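Local atomic coordinates of putative uncharacterized protein (Pseudomonas phage 201phi2-1, PDB entry 3R4V), a protein that belongs to the phage tubulin-like family, with a nucleotide-binding fold of the tubulin type that holds guanosine-5'-diphosphate in this model. Residues T13-A18 with K36-V41; V22-A27 with K171-V176; C30-D35 with G92-V97. All blocks are in the same frame, centred on the assembly; numbering follows the deposited sequence.

Contact 1. Residues T13-A18 with K36-V41; sequences TGMNVA and KNVVDV. With GDP (guanosine-5'-diphosphate), chain B.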
# COMPACT_ATOMS: atom_id res chain seq x y z
N THR A 13 6.15 -8.84 -1.54
CA THR A 13 4.71 -8.82 -1.76
C THR A 13 4.38 -8.00 -3.00
O THR A 13 3.55 -8.42 -3.81
CB THR A 13 3.96 -8.26 -0.54
OG1 THR A 13 4.10 -9.18 0.55
CG2 THR A 13 2.50 -8.09 -0.86
N GLY A 14 5.04 -6.86 -3.14
CA GLY A 14 4.90 -6.03 -4.32
C GLY A 14 5.30 -6.76 -5.59
O GLY A 14 4.62 -6.67 -6.60
N MET A 15 6.41 -7.50 -5.53
CA MET A 15 6.86 -8.28 -6.68
C MET A 15 5.81 -9.32 -7.04
O MET A 15 5.52 -9.54 -8.22
CB MET A 15 8.19 -8.98 -6.36
CG MET A 15 9.36 -8.05 -6.11
SD MET A 15 9.99 -7.23 -7.59
CE MET A 15 10.49 -8.64 -8.57
N ASN A 16 5.24 -9.96 -6.02
CA ASN A 16 4.26 -11.01 -6.24
C ASN A 16 2.98 -10.44 -6.87
O ASN A 16 2.43 -11.03 -7.79
CB ASN A 16 3.95 -11.75 -4.93
CG ASN A 16 5.14 -12.53 -4.38
OD1 ASN A 16 6.16 -12.73 -5.06
ND2 ASN A 16 5.00 -13.00 -3.15
N VAL A 17 2.52 -9.29 -6.38
CA VAL A 17 1.34 -8.66 -6.97
C VAL A 17 1.62 -8.23 -8.41
O VAL A 17 0.77 -8.37 -9.29
CB VAL A 17 0.83 -7.47 -6.14
CG1 VAL A 17 -0.30 -6.76 -6.86
CG2 VAL A 17 0.36 -7.96 -4.78
N ALA A 18 2.82 -7.70 -8.65
CA ALA A 18 3.21 -7.30 -10.01
C ALA A 18 3.05 -8.41 -11.06
O ALA A 18 2.68 -8.14 -12.21
CB ALA A 18 4.64 -6.76 -10.00
N LYS A 36 14.94 -12.58 -4.65
CA LYS A 36 14.24 -13.77 -4.15
C LYS A 36 12.86 -13.93 -4.78
O LYS A 36 12.35 -15.05 -4.91
CB LYS A 36 14.13 -13.74 -2.63
CG LYS A 36 15.47 -13.56 -1.92
CD LYS A 36 15.35 -13.77 -0.42
CE LYS A 36 16.57 -13.21 0.31
NZ LYS A 36 17.85 -13.74 -0.23
N ASN A 37 12.27 -12.81 -5.19
CA ASN A 37 10.91 -12.82 -5.73
C ASN A 37 10.82 -12.54 -7.21
O ASN A 37 9.72 -12.45 -7.76
CB ASN A 37 10.05 -11.80 -4.97
CG ASN A 37 9.73 -12.26 -3.57
OD1 ASN A 37 10.59 -12.23 -2.69
ND2 ASN A 37 8.48 -12.66 -3.35
N VAL A 38 11.96 -12.39 -7.87
CA VAL A 38 11.97 -12.16 -9.31
C VAL A 38 11.66 -13.46 -10.04
O VAL A 38 12.32 -14.47 -9.81
CB VAL A 38 13.34 -11.63 -9.78
CG1 VAL A 38 13.36 -11.47 -11.30
CG2 VAL A 38 13.66 -10.30 -9.09
N VAL A 39 10.65 -13.44 -10.91
CA VAL A 39 10.35 -14.59 -11.76
C VAL A 39 10.36 -14.21 -13.24
O VAL A 39 10.47 -13.03 -13.58
CB VAL A 39 9.01 -15.27 -11.39
CG1 VAL A 39 9.07 -15.82 -9.98
CG2 VAL A 39 7.84 -14.28 -11.53
N ASP A 40 10.26 -15.21 -14.11
CA ASP A 40 10.37 -14.99 -15.55
C ASP A 40 9.44 -13.91 -16.11
O ASP A 40 9.85 -13.11 -16.95
CB ASP A 40 10.17 -16.30 -16.31
CG ASP A 40 11.47 -17.08 -16.50
OD1 ASP A 40 12.35 -17.01 -15.61
OD2 ASP A 40 11.61 -17.75 -17.54
N VAL A 41 8.19 -13.89 -15.65
CA VAL A 41 7.20 -12.94 -16.17
C VAL A 41 7.59 -11.47 -15.96
O VAL A 41 7.08 -10.58 -16.65
CB VAL A 41 5.78 -13.16 -15.60
CG1 VAL A 41 5.22 -14.50 -16.07
CG2 VAL A 41 5.79 -13.05 -14.08
PB GDP B . 9.83 -7.70 2.07
O1B GDP B . 10.40 -8.30 0.81
O2B GDP B . 9.17 -6.39 1.72
O3B GDP B . 10.92 -7.52 3.12
O3A GDP B . 8.76 -8.71 2.71
PA GDP B . 7.58 -9.48 1.93
O1A GDP B . 8.10 -10.53 0.96
O2A GDP B . 6.67 -8.50 1.26
O5' GDP B . 6.88 -10.19 3.15
C5' GDP B . 6.41 -9.45 4.29
C4' GDP B . 5.25 -10.19 4.95
O4' GDP B . 4.09 -10.12 4.11
C3' GDP B . 5.51 -11.67 5.15
O3' GDP B . 6.06 -11.92 6.43
C2' GDP B . 4.13 -12.28 5.03
O2' GDP B . 3.43 -12.18 6.27
C1' GDP B . 3.40 -11.38 4.06
N9 GDP B . 3.51 -11.81 2.66
C8 GDP B . 4.60 -12.33 2.03
N7 GDP B . 4.34 -12.57 0.72
C5 GDP B . 3.07 -12.16 0.48
C6 GDP B . 2.17 -12.11 -0.69
O6 GDP B . 2.55 -12.51 -1.81
N1 GDP B . 0.93 -11.61 -0.50
C2 GDP B . 0.50 -11.17 0.70
N2 GDP B . -0.75 -10.67 0.83
N3 GDP B . 1.28 -11.19 1.81
C4 GDP B . 2.55 -11.66 1.75
O HOH W 1 7.11 -13.04 -7.55
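This contact lies at the GDP pocket of a tubulin-like nucleotide-binding fold, where helix 11-18 meets the loop that follows strand 28-32. Asn16 and Asn37 join the two. Asn37 ND2 gives a hydrogen bond to Asn16 OD1 at 2.9 Å, fairly straight at the hydrogen. The acceptor lies in the amide plane of Asn37, but the donor is tilted 33° from the carbonyl plane of Asn16. The two side chains cross at about a right angle, with their amide planes 40° apart.

Asn16 has its CG anti to its own carbonyl carbon (chi1 -66°). From there its amide works in two directions. Asn16 OD1 takes the bond from Asn37, and Asn16 ND2 donates to GDP O6 at 2.8 Å, almost in line. Asn37 is thus a second-shell residue that helps fix the rotation of the amide that bonds to guanine O6. Asn165 of helix 161-178 also binds the nucleotide.

Beside the amides the contact turns apolar. Met15 CB packs on Asn37 CB at 3.7 Å. The Met15 chain is bent at chi2 and chi3, which brings CE against Val38 CG2 at 3.6 Å.

At the start of the segment, Thr13 grips the alpha phosphate twice. Thr13 N and Thr13 OG1 both bond to GDP O2A, OG1 at 2.8 Å. The side chain of Asn37 lies about 4 Å from a bound magnesium ion. A water bridges the segments a second time, donating to Asn16 OD1 and to Asn37 O, at 2.7 Å from each.

Contact 2. Residues V22-A27 with K171-V176; sequences VDLGEA and KIRKVV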
# COMPACT_ATOMS: atom_id res chain seq x y z
N VAL A 22 1.56 -7.89 -15.33
CA VAL A 22 2.63 -7.76 -16.32
C VAL A 22 2.12 -7.28 -17.67
O VAL A 22 2.88 -6.75 -18.48
CB VAL A 22 3.44 -9.06 -16.49
CG1 VAL A 22 4.26 -9.34 -15.23
CG2 VAL A 22 2.53 -10.23 -16.84
N ASP A 23 0.82 -7.45 -17.92
CA ASP A 23 0.24 -6.98 -19.17
C ASP A 23 0.32 -5.46 -19.28
O ASP A 23 0.15 -4.92 -20.37
CB ASP A 23 -1.20 -7.47 -19.30
CG ASP A 23 -2.05 -7.08 -18.11
OD1 ASP A 23 -1.95 -7.74 -17.06
OD2 ASP A 23 -2.82 -6.11 -18.23
N LEU A 24 0.56 -4.78 -18.17
CA LEU A 24 0.69 -3.32 -18.16
C LEU A 24 2.10 -2.87 -18.54
O LEU A 24 2.35 -1.68 -18.75
CB LEU A 24 0.29 -2.74 -16.81
CG LEU A 24 -1.17 -2.99 -16.41
CD1 LEU A 24 -1.50 -2.31 -15.08
CD2 LEU A 24 -2.11 -2.53 -17.52
N GLY A 25 3.03 -3.81 -18.61
CA GLY A 25 4.34 -3.57 -19.18
C GLY A 25 5.15 -2.39 -18.66
O GLY A 25 5.45 -2.29 -17.47
N GLU A 26 5.49 -1.50 -19.58
CA GLU A 26 6.40 -0.40 -19.29
C GLU A 26 5.90 0.50 -18.15
O GLU A 26 6.71 1.19 -17.52
CB GLU A 26 6.66 0.44 -20.54
CG GLU A 26 8.12 0.80 -20.76
CD GLU A 26 8.98 -0.41 -21.06
OE1 GLU A 26 9.07 -0.80 -22.25
OE2 GLU A 26 9.57 -0.98 -20.12
N ALA A 27 4.60 0.49 -17.90
CA ALA A 27 4.01 1.32 -16.84
C ALA A 27 4.31 0.80 -15.45
O ALA A 27 4.16 1.53 -14.46
CB ALA A 27 2.49 1.44 -17.03
N LYS A 171 -8.30 -4.68 -7.72
CA LYS A 171 -8.54 -3.31 -7.27
C LYS A 171 -7.63 -2.32 -8.00
O LYS A 171 -8.06 -1.23 -8.37
CB LYS A 171 -8.33 -3.18 -5.76
CG LYS A 171 -9.39 -3.86 -4.91
CD LYS A 171 -8.92 -3.85 -3.46
CE LYS A 171 -9.97 -4.30 -2.48
NZ LYS A 171 -9.40 -4.22 -1.09
N ILE A 172 -6.37 -2.71 -8.20
CA ILE A 172 -5.44 -1.86 -8.92
C ILE A 172 -5.95 -1.58 -10.33
O ILE A 172 -5.88 -0.45 -10.81
CB ILE A 172 -4.03 -2.47 -8.97
CG1 ILE A 172 -3.43 -2.44 -7.56
CG2 ILE A 172 -3.15 -1.68 -9.92
CD1 ILE A 172 -2.05 -3.02 -7.46
N ARG A 173 -6.46 -2.61 -11.00
CA ARG A 173 -7.07 -2.42 -12.31
C ARG A 173 -8.23 -1.43 -12.31
O ARG A 173 -8.42 -0.70 -13.29
CB ARG A 173 -7.54 -3.76 -12.86
CG ARG A 173 -6.42 -4.75 -13.07
CD ARG A 173 -6.86 -5.87 -13.97
NE ARG A 173 -5.79 -6.84 -14.18
CZ ARG A 173 -4.83 -6.74 -15.10
NH1 ARG A 173 -4.79 -5.69 -15.92
NH2 ARG A 173 -3.91 -7.68 -15.20
N LYS A 174 -9.02 -1.41 -11.25
CA LYS A 174 -10.11 -0.43 -11.18
C LYS A 174 -9.53 0.98 -11.08
O LYS A 174 -10.08 1.91 -11.66
CB LYS A 174 -11.08 -0.72 -10.02
CG LYS A 174 -11.93 -1.98 -10.19
CD LYS A 174 -12.81 -2.20 -8.97
CE LYS A 174 -13.91 -3.24 -9.23
NZ LYS A 174 -13.40 -4.56 -9.65
N VAL A 175 -8.42 1.14 -10.35
CA VAL A 175 -7.80 2.46 -10.27
C VAL A 175 -7.16 2.83 -11.60
O VAL A 175 -7.20 3.99 -12.02
CB VAL A 175 -6.74 2.55 -9.12
CG1 VAL A 175 -6.10 3.94 -9.11
CG2 VAL A 175 -7.41 2.28 -7.80
N VAL A 176 -6.55 1.85 -12.28
CA VAL A 176 -5.97 2.11 -13.60
C VAL A 176 -7.07 2.57 -14.54
O VAL A 176 -6.88 3.48 -15.34
CB VAL A 176 -5.23 0.88 -14.17
CG1 VAL A 176 -4.88 1.09 -15.63
CG2 VAL A 176 -3.96 0.62 -13.34
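Asp23 and Arg173 form an end-on salt bridge between the 3-10 segment before strand 28-32 and helix 161-178. The guanidinium offers NH1 and NH2, one to each carboxylate oxygen. Arg173 NH2 reaches Asp23 OD1 at 2.7 Å, with an N-H...O angle of 171°. Arg173 NH1 reaches Asp23 OD2 at 3.1 Å, and this oxygen uses its syn lone pair. OD1 is also met on its syn side, a little out of the carboxylate plane. The two flat groups are nearly coplanar, 22° apart, and the carboxylate sits at the edge of the guanidinium.

The two side chains arrive from opposite directions. Asp23 places CG between its backbone N and carbonyl carbon (chi1 54°), which turns the short carboxylate to the helix. Arg173 does the longer reach. Its chain runs extended from CG to NE and carries the guanidinium across to the carboxylate. Leu21, in the loop just before, also touches Arg173.

Leu24 supplies the apolar part. Leu24 CD1 meets Val176 CG2 at 4.2 Å, three residues on from Arg173 along the helix. Separately, Leu24 CD2 makes a loose, oblique approach to Arg173 NH1 at 4.4 Å. Leu24 also touches Leu7 of strand 6-10, so the segment is seated on the central sheet as well as on the helix.

This is a surface contact, a salt bridge with a small apolar patch beside it, that joins the loop to helix 161-178. Two bonds to one carboxylate fix the orientation of the guanidinium and restrict its rotation. Pairing the opposite charges probably favours the ionised form of both groups.

Contact 3. Residues C30-D35 with G92-V97; sequences CFDTCD and GGSGSV. With GDP (guanosine-5'-diphosphate), chain B.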
# COMPACT_ATOMS: atom_id res chain seq x y z
N CYS A 30 9.18 -2.14 -10.59
CA CYS A 30 9.36 -2.95 -9.38
C CYS A 30 10.70 -2.68 -8.73
O CYS A 30 11.70 -2.50 -9.41
CB CYS A 30 9.26 -4.43 -9.72
SG CYS A 30 7.69 -4.92 -10.44
N PHE A 31 10.71 -2.69 -7.40
CA PHE A 31 11.93 -2.47 -6.63
C PHE A 31 12.05 -3.47 -5.48
O PHE A 31 11.05 -3.79 -4.82
CB PHE A 31 11.96 -1.04 -6.07
CG PHE A 31 11.82 0.01 -7.13
CD1 PHE A 31 10.57 0.49 -7.48
CD2 PHE A 31 12.94 0.49 -7.79
CE1 PHE A 31 10.44 1.45 -8.48
CE2 PHE A 31 12.81 1.44 -8.79
CZ PHE A 31 11.56 1.92 -9.14
N ASP A 32 13.26 -3.97 -5.25
CA ASP A 32 13.52 -4.85 -4.13
C ASP A 32 15.00 -4.78 -3.78
O ASP A 32 15.79 -4.13 -4.48
CB ASP A 32 13.13 -6.30 -4.45
CG ASP A 32 12.65 -7.08 -3.22
OD1 ASP A 32 12.05 -8.16 -3.40
OD2 ASP A 32 12.87 -6.62 -2.08
N THR A 33 15.37 -5.46 -2.70
CA THR A 33 16.74 -5.43 -2.19
C THR A 33 17.52 -6.67 -2.61
O THR A 33 18.74 -6.73 -2.45
CB THR A 33 16.73 -5.32 -0.66
OG1 THR A 33 15.86 -6.33 -0.13
CG2 THR A 33 16.21 -3.95 -0.24
N CYS A 34 16.80 -7.66 -3.13
CA CYS A 34 17.44 -8.83 -3.72
C CYS A 34 16.52 -9.41 -4.78
O CYS A 34 15.57 -8.75 -5.19
CB CYS A 34 17.79 -9.88 -2.66
SG CYS A 34 19.03 -11.10 -3.19
N ASP A 35 16.81 -10.62 -5.25
CA ASP A 35 16.04 -11.21 -6.34
C ASP A 35 15.22 -12.44 -5.94
O ASP A 35 14.84 -13.23 -6.80
CB ASP A 35 16.96 -11.55 -7.53
CG ASP A 35 17.96 -12.67 -7.22
OD1 ASP A 35 18.12 -13.04 -6.04
OD2 ASP A 35 18.59 -13.18 -8.17
N GLY A 92 7.09 -6.50 6.12
CA GLY A 92 8.44 -6.99 5.87
C GLY A 92 9.47 -5.90 6.11
O GLY A 92 9.18 -4.90 6.78
N GLY A 93 10.67 -6.08 5.56
CA GLY A 93 11.77 -5.18 5.81
C GLY A 93 12.10 -4.29 4.63
O GLY A 93 12.59 -3.17 4.82
N SER A 94 11.82 -4.76 3.42
CA SER A 94 12.24 -4.07 2.20
C SER A 94 11.13 -3.23 1.56
O SER A 94 11.33 -2.03 1.29
CB SER A 94 12.80 -5.06 1.17
OG SER A 94 13.98 -5.67 1.66
N GLY A 95 9.98 -3.85 1.30
CA GLY A 95 8.84 -3.14 0.77
C GLY A 95 8.42 -2.01 1.68
O GLY A 95 8.11 -0.91 1.22
N SER A 96 8.43 -2.26 2.99
CA SER A 96 7.93 -1.29 3.95
C SER A 96 8.91 -0.15 4.20
O SER A 96 8.64 0.74 5.00
CB SER A 96 7.60 -1.98 5.27
OG SER A 96 8.81 -2.42 5.89
N VAL A 97 10.07 -0.21 3.54
CA VAL A 97 11.07 0.86 3.56
C VAL A 97 11.17 1.53 2.20
O VAL A 97 11.02 2.75 2.10
CB VAL A 97 12.44 0.34 4.03
CG1 VAL A 97 13.52 1.39 3.78
CG2 VAL A 97 12.38 -0.01 5.51
PB GDP B . 9.83 -7.70 2.07
O1B GDP B . 10.40 -8.30 0.81
O2B GDP B . 9.17 -6.39 1.72
O3B GDP B . 10.92 -7.52 3.12
O3A GDP B . 8.76 -8.71 2.71
PA GDP B . 7.58 -9.48 1.93
O1A GDP B . 8.10 -10.53 0.96
O2A GDP B . 6.67 -8.50 1.26
O5' GDP B . 6.88 -10.19 3.15
C5' GDP B . 6.41 -9.45 4.29
C4' GDP B . 5.25 -10.19 4.95
O4' GDP B . 4.09 -10.12 4.11
C3' GDP B . 5.51 -11.67 5.15
O3' GDP B . 6.06 -11.92 6.43
C2' GDP B . 4.13 -12.28 5.03
O2' GDP B . 3.43 -12.18 6.27
C1' GDP B . 3.40 -11.38 4.06
N9 GDP B . 3.51 -11.81 2.66
C8 GDP B . 4.60 -12.33 2.03
N7 GDP B . 4.34 -12.57 0.72
C5 GDP B . 3.07 -12.16 0.48
C6 GDP B . 2.17 -12.11 -0.69
O6 GDP B . 2.55 -12.51 -1.81
N1 GDP B . 0.93 -11.61 -0.50
C2 GDP B . 0.50 -11.17 0.70
N2 GDP B . -0.75 -10.67 0.83
N3 GDP B . 1.28 -11.19 1.81
C4 GDP B . 2.55 -11.66 1.75
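Residues 30-32 are the end of strand 28-32, and the chain leaves the strand at Thr33. Across from it, residues from Gly92 on form a loop that runs into helix 95-108. The nearest CA atoms across the contact are those of Thr33 and Ser94, 6.4 Å apart. The loop turns its amides to the nucleotide. Gly93 N and Ser94 N both bond to O3B of GDP. Gly95 N bonds to GDP O2B at 2.7 Å. Gly92 lies close against the nucleotide, its N 3.5 Å from C5' of GDP.

This is the tubulin signature motif of the tubulin/FtsZ fold, the glycine-rich T4 loop, placed between strand 84-89 and helix 95-108. Its Gly-Gly-Ser-Gly-Ser here matches the GGGTGS type of the family, with serine in the threonine place. Within this loop it is backbone N-H groups that hold the beta phosphate, and the N-terminal end of the helix probably adds to their pull on the negative charge.

The side chains meet at two hydroxyls. Thr33 OG1 and Ser94 OG share a hydrogen bond at 2.7 Å. Thr33 OG1 stands between the backbone N and the carbonyl carbon (chi1 51°), which brings it to the serine, and Thr33 CG2 lies 3.4 Å from Ser94 OG. Ile63 of helix 60-67 also touches Ser94.

Asp32 adds a second touch, with OD2 3.6 Å from Ser94 CB. The same Asp32 OD2 accepts the backbone N-H of Thr33, N to OD2 2.8 Å, on the anti side but well out of the carboxylate plane (34°). The side chain of Asp32 is about 4 Å from a bound magnesium ion.

How the contacts relate
From the N terminus, strand 6-10 leads into helix 11-18, the first half of contact 1. The chain then passes through 22-27 of contact 2 and 30-35 of contact 3. It returns at 36-41 to close contact 1, a short loop around strand 28-32. Contact 3 closes next, at 92-97, and contact 2 only at 171-176. Contact 1 crosses both others, while contact 3 is nested inside the loop of contact 2. Contacts 1 and 3 both touch GDP and meet through Met15 and Ala18 against Cys30. Val17 on Ile172 joins contact 1 to contact 2, which ties helix 161-178 to helix 11-18.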